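Local coordinates for protein Exo-poly-alpha-D-galacturonosidase (PDB 3JUR) that probably hydrolyses galacturonan chains of pectin as a heat-active family 28 exopolygalacturonase, built on a parallel beta-helix and assembled as a tetramer, at residues E354-N359 against T408-A413; E169-G174 against D270-R275. One frame throughout, in Å; residues are numbered along the deposited sequence.

Interaction 1. Residues E354-N359 against T408-A413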
# COMPACT_ATOMS: atom_id res chain seq x y z
N GLU D 354 -21.98 5.07 -2.54
CA GLU D 354 -20.80 5.89 -2.74
C GLU D 354 -20.42 6.57 -1.44
O GLU D 354 -21.28 7.13 -0.77
CB GLU D 354 -21.02 6.97 -3.82
CG GLU D 354 -21.48 6.46 -5.18
CD GLU D 354 -22.99 6.54 -5.38
OE1 GLU D 354 -23.67 7.29 -4.62
OE2 GLU D 354 -23.50 5.88 -6.30
N VAL D 355 -19.14 6.54 -1.09
CA VAL D 355 -18.69 7.20 0.13
C VAL D 355 -18.81 8.71 -0.04
O VAL D 355 -19.36 9.40 0.82
CB VAL D 355 -17.23 6.81 0.51
CG1 VAL D 355 -16.80 7.56 1.77
CG2 VAL D 355 -17.09 5.30 0.70
N ILE D 356 -18.31 9.21 -1.17
CA ILE D 356 -18.38 10.62 -1.54
C ILE D 356 -19.04 10.73 -2.92
O ILE D 356 -18.55 10.16 -3.89
CB ILE D 356 -16.98 11.29 -1.54
CG1 ILE D 356 -16.38 11.28 -0.12
CG2 ILE D 356 -17.06 12.72 -2.08
CD1 ILE D 356 -14.85 11.43 -0.11
N ARG D 357 -20.14 11.47 -2.99
CA ARG D 357 -20.90 11.62 -4.21
C ARG D 357 -21.16 13.08 -4.52
O ARG D 357 -21.73 13.81 -3.70
CB ARG D 357 -22.25 10.87 -4.11
CG ARG D 357 -23.13 11.00 -5.36
CD ARG D 357 -22.67 10.03 -6.42
NE ARG D 357 -23.37 10.15 -7.69
CZ ARG D 357 -24.54 9.59 -7.99
NH1 ARG D 357 -25.06 9.77 -9.20
NH2 ARG D 357 -25.21 8.87 -7.09
N ILE D 358 -20.75 13.52 -5.71
CA ILE D 358 -21.13 14.84 -6.20
C ILE D 358 -21.73 14.67 -7.58
O ILE D 358 -21.08 14.15 -8.49
CB ILE D 358 -19.94 15.84 -6.23
CG1 ILE D 358 -19.29 15.92 -4.85
CG2 ILE D 358 -20.42 17.24 -6.69
CD1 ILE D 358 -18.07 16.83 -4.79
N ASN D 359 -22.99 15.08 -7.71
CA ASN D 359 -23.77 14.82 -8.92
C ASN D 359 -24.47 16.09 -9.43
O ASN D 359 -25.29 16.69 -8.71
CB ASN D 359 -24.80 13.72 -8.65
CG ASN D 359 -25.57 13.31 -9.90
OD1 ASN D 359 -25.19 13.64 -11.03
ND2 ASN D 359 -26.67 12.59 -9.70
N THR D 408 -6.85 10.88 4.41
CA THR D 408 -8.08 10.09 4.33
C THR D 408 -7.78 8.65 3.89
O THR D 408 -6.92 8.42 3.04
CB THR D 408 -9.11 10.78 3.40
OG1 THR D 408 -9.65 11.93 4.08
CG2 THR D 408 -10.26 9.85 2.99
N ILE D 409 -8.48 7.70 4.51
CA ILE D 409 -8.36 6.28 4.20
C ILE D 409 -9.74 5.75 3.83
O ILE D 409 -10.67 5.86 4.63
CB ILE D 409 -7.80 5.47 5.40
CG1 ILE D 409 -6.47 6.07 5.90
CG2 ILE D 409 -7.60 3.98 5.01
CD1 ILE D 409 -6.01 5.56 7.26
N ILE D 410 -9.86 5.18 2.64
CA ILE D 410 -11.09 4.50 2.22
C ILE D 410 -10.75 3.09 1.75
O ILE D 410 -9.94 2.91 0.83
CB ILE D 410 -11.86 5.27 1.10
CG1 ILE D 410 -12.17 6.70 1.55
CG2 ILE D 410 -13.16 4.53 0.72
CD1 ILE D 410 -12.66 7.60 0.45
N GLU D 411 -11.36 2.09 2.38
CA GLU D 411 -11.05 0.70 2.07
C GLU D 411 -12.28 -0.10 1.65
O GLU D 411 -13.37 0.11 2.19
CB GLU D 411 -10.39 0.02 3.27
CG GLU D 411 -8.94 0.45 3.50
CD GLU D 411 -8.03 0.07 2.34
OE1 GLU D 411 -8.25 -1.01 1.75
OE2 GLU D 411 -7.11 0.86 2.01
N GLY D 412 -12.09 -1.00 0.70
CA GLY D 412 -13.14 -1.94 0.30
C GLY D 412 -14.21 -1.35 -0.59
O GLY D 412 -15.32 -1.87 -0.66
N ALA D 413 -13.90 -0.25 -1.27
CA ALA D 413 -14.78 0.28 -2.30
C ALA D 413 -14.41 -0.39 -3.63
O ALA D 413 -13.24 -0.60 -3.91
CB ALA D 413 -14.65 1.78 -2.39
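Val355 and Ile410 make the tighter half of this contact, their CG2 methyls meeting at 4.0 Å (Val355 CG2 to Ile410 CG2), the two side chains lying alongside one another and running in opposite senses. On Ile410, with chi1 at -56°, CG1 lies beside the backbone N and CG2 anti to it, which brings this short branch against the valine and leaves CG1 and CD1 to run toward Ile356. There the touch is looser: Ile356 CD1 approaches Ile410 CD1 only to 4.4 Å. All three residues are buried and apolar, and no hydrogen bond crosses between the segments, so dispersion and the exclusion of water carry the contact.

The flanking residues turn elsewhere. Behind the corner at 355-356, Glu354 points away from 408-413; its OE1 is salt-bridged to Arg357 NH2 through a weak hydrogen bond (3.3 Å, 148°) and also to Arg324, while OE2 bridges Arg391. On either side of Ile410 in the chain, partly exposed Ile409 packs on Asn432 of a second subunit and Glu411 is salt-bridged to Arg435 of that subunit; the chain turns at exposed Gly412.

The valine and isoleucine groups belong to the apolar interior of a right-handed parallel beta-helix, the fold of family 28. The corner at 355-356 leads into strand 357-359 on one face, whereas strand 408-411 lies on another, two coils further along. The coil between supplies Leu381, which touches Val355 and Ile356, and Ala389 of strand 388-393, on which Ile410 rests; Met431 of strand 429-431 also touches Ile410, and Ile405 of strand 400-406 adjoins Ile356.

Interaction 2. Residues E169-G174 against D270-R275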
# COMPACT_ATOMS: atom_id res chain seq x y z
N GLU D 169 -45.14 24.03 -12.00
CA GLU D 169 -45.63 24.92 -13.05
C GLU D 169 -46.09 26.28 -12.53
O GLU D 169 -45.78 27.31 -13.13
CB GLU D 169 -46.73 24.24 -13.86
CG GLU D 169 -46.20 23.49 -15.07
CD GLU D 169 -47.10 22.35 -15.53
OE1 GLU D 169 -48.33 22.58 -15.68
OE2 GLU D 169 -46.58 21.24 -15.75
N MET D 170 -46.78 26.27 -11.39
CA MET D 170 -47.21 27.51 -10.72
C MET D 170 -46.01 28.38 -10.33
O MET D 170 -46.02 29.58 -10.57
CB MET D 170 -48.05 27.19 -9.48
CG MET D 170 -49.45 26.69 -9.77
SD MET D 170 -50.19 25.92 -8.31
CE MET D 170 -51.91 25.85 -8.82
N ALA D 171 -44.99 27.76 -9.74
CA ALA D 171 -43.79 28.48 -9.35
C ALA D 171 -43.10 29.10 -10.56
O ALA D 171 -42.68 30.26 -10.53
CB ALA D 171 -42.84 27.58 -8.58
N GLU D 172 -43.00 28.32 -11.65
CA GLU D 172 -42.46 28.83 -12.91
C GLU D 172 -43.16 30.08 -13.43
O GLU D 172 -42.49 31.02 -13.88
CB GLU D 172 -42.46 27.74 -14.00
CG GLU D 172 -41.08 27.22 -14.36
CD GLU D 172 -40.11 28.32 -14.79
OE1 GLU D 172 -39.00 28.40 -14.21
OE2 GLU D 172 -40.45 29.11 -15.69
N ARG D 173 -44.50 30.10 -13.35
CA ARG D 173 -45.32 31.25 -13.79
C ARG D 173 -44.96 32.50 -13.01
O ARG D 173 -44.84 33.59 -13.58
CB ARG D 173 -46.82 30.99 -13.57
CG ARG D 173 -47.40 29.73 -14.20
CD ARG D 173 -47.94 29.97 -15.60
NE ARG D 173 -48.59 28.78 -16.15
CZ ARG D 173 -47.97 27.66 -16.51
NH1 ARG D 173 -46.65 27.54 -16.38
NH2 ARG D 173 -48.67 26.64 -17.00
N GLY D 174 -44.81 32.34 -11.70
CA GLY D 174 -44.69 33.47 -10.79
C GLY D 174 -45.98 33.63 -10.00
O GLY D 174 -46.17 34.65 -9.34
N ASP D 270 -35.52 25.66 -7.86
CA ASP D 270 -35.76 26.36 -9.13
C ASP D 270 -36.23 27.82 -8.94
O ASP D 270 -35.74 28.51 -8.05
CB ASP D 270 -36.71 25.54 -10.02
CG ASP D 270 -36.19 24.11 -10.28
OD1 ASP D 270 -34.99 23.84 -10.06
OD2 ASP D 270 -36.99 23.26 -10.71
N ALA D 271 -37.18 28.27 -9.76
CA ALA D 271 -37.64 29.66 -9.74
C ALA D 271 -38.00 30.18 -8.34
O ALA D 271 -37.60 31.29 -7.97
CB ALA D 271 -38.79 29.88 -10.71
N ASP D 272 -38.72 29.37 -7.56
CA ASP D 272 -39.15 29.76 -6.21
C ASP D 272 -37.95 29.97 -5.28
O ASP D 272 -37.92 30.91 -4.49
CB ASP D 272 -40.09 28.71 -5.62
CG ASP D 272 -41.15 29.31 -4.72
OD1 ASP D 272 -41.95 30.12 -5.22
OD2 ASP D 272 -41.20 28.96 -3.53
N GLY D 273 -36.96 29.09 -5.40
CA GLY D 273 -35.70 29.20 -4.66
C GLY D 273 -34.89 30.43 -5.04
O GLY D 273 -34.30 31.07 -4.18
N ARG D 274 -34.85 30.74 -6.34
CA ARG D 274 -34.17 31.96 -6.82
C ARG D 274 -34.90 33.24 -6.42
O ARG D 274 -34.26 34.24 -6.12
CB ARG D 274 -33.98 31.94 -8.33
CG ARG D 274 -32.87 31.05 -8.80
CD ARG D 274 -32.87 30.95 -10.31
NE ARG D 274 -32.80 29.54 -10.67
CZ ARG D 274 -33.74 28.89 -11.35
NH1 ARG D 274 -34.81 29.51 -11.81
NH2 ARG D 274 -33.57 27.60 -11.59
N ARG D 275 -36.23 33.20 -6.45
CA ARG D 275 -37.06 34.34 -6.05
C ARG D 275 -36.77 34.75 -4.60
O ARG D 275 -36.48 35.92 -4.34
CB ARG D 275 -38.56 34.03 -6.23
CG ARG D 275 -39.52 35.12 -5.68
CD ARG D 275 -40.99 34.69 -5.73
NE ARG D 275 -41.27 33.49 -4.94
CZ ARG D 275 -41.68 33.50 -3.67
NH1 ARG D 275 -41.86 34.64 -3.02
NH2 ARG D 275 -41.92 32.35 -3.04
O HOH W 1 -41.68 31.76 -8.27
O HOH W 2 -38.78 26.98 -11.99
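Ala171 and Glu172 meet Ala271 and Asp272 where the end of helix 161-173 passes helix 270-276, the axes of the short segments 8.3 Å apart at closest, yet no hydrogen bond crosses the gap directly: two waters carry the polar links. The axes incline at 45°; short side chains permit the approach. Ala171 CB lies 4.2 Å from Asp272 CB, and Ala271 CB touches both Ala171 O (3.9 Å) and Glu172 OE1 (3.8 Å), which approach from different directions. The Glu172 chain starts away from the other helix but bends at chi2 (-55°), bringing OE1 back to the Ala271 methyl. One water donates to Glu172 OE1 at 2.6 Å and accepts from Ala271 N at 3.0 Å. A second donates to Ala171 O and, weakly, to Asp272 OD1.

Asp272 OD1 also receives Arg275 NH2 at 3.1 Å from above the carboxylate plane, and Arg180 forms a salt bridge with it; OD2 accepts Glu109 N. Ile108 lies against both Ala171 and Asp272. Helix 161-173 ends just past the contact in a Schellman motif at Gly174. The chemistry implies a small interface of alanine methyls and Asp272 CB, bridged by water, its buried carboxylate probably stabilised by two arginines.

Along the chain both segments of interaction 2 come before those of interaction 1, and the two contacts lie apart in space: centres 35 Å distant, nearest atoms about 12 Å, with no touch. They represent different levels of the architecture. Interaction 1 is an apolar contact inside the beta-helix, between coils two turns apart, and its 408-413 side reaches a second subunit. Interaction 2 joins two helices borne on segments outside the coils, is bridged by water, its Asp272 held by Arg275 of its own helix and by Arg180, and has no other chain of the assembly against its segments. Neither contact includes a residue known to bind substrate or to act in catalysis.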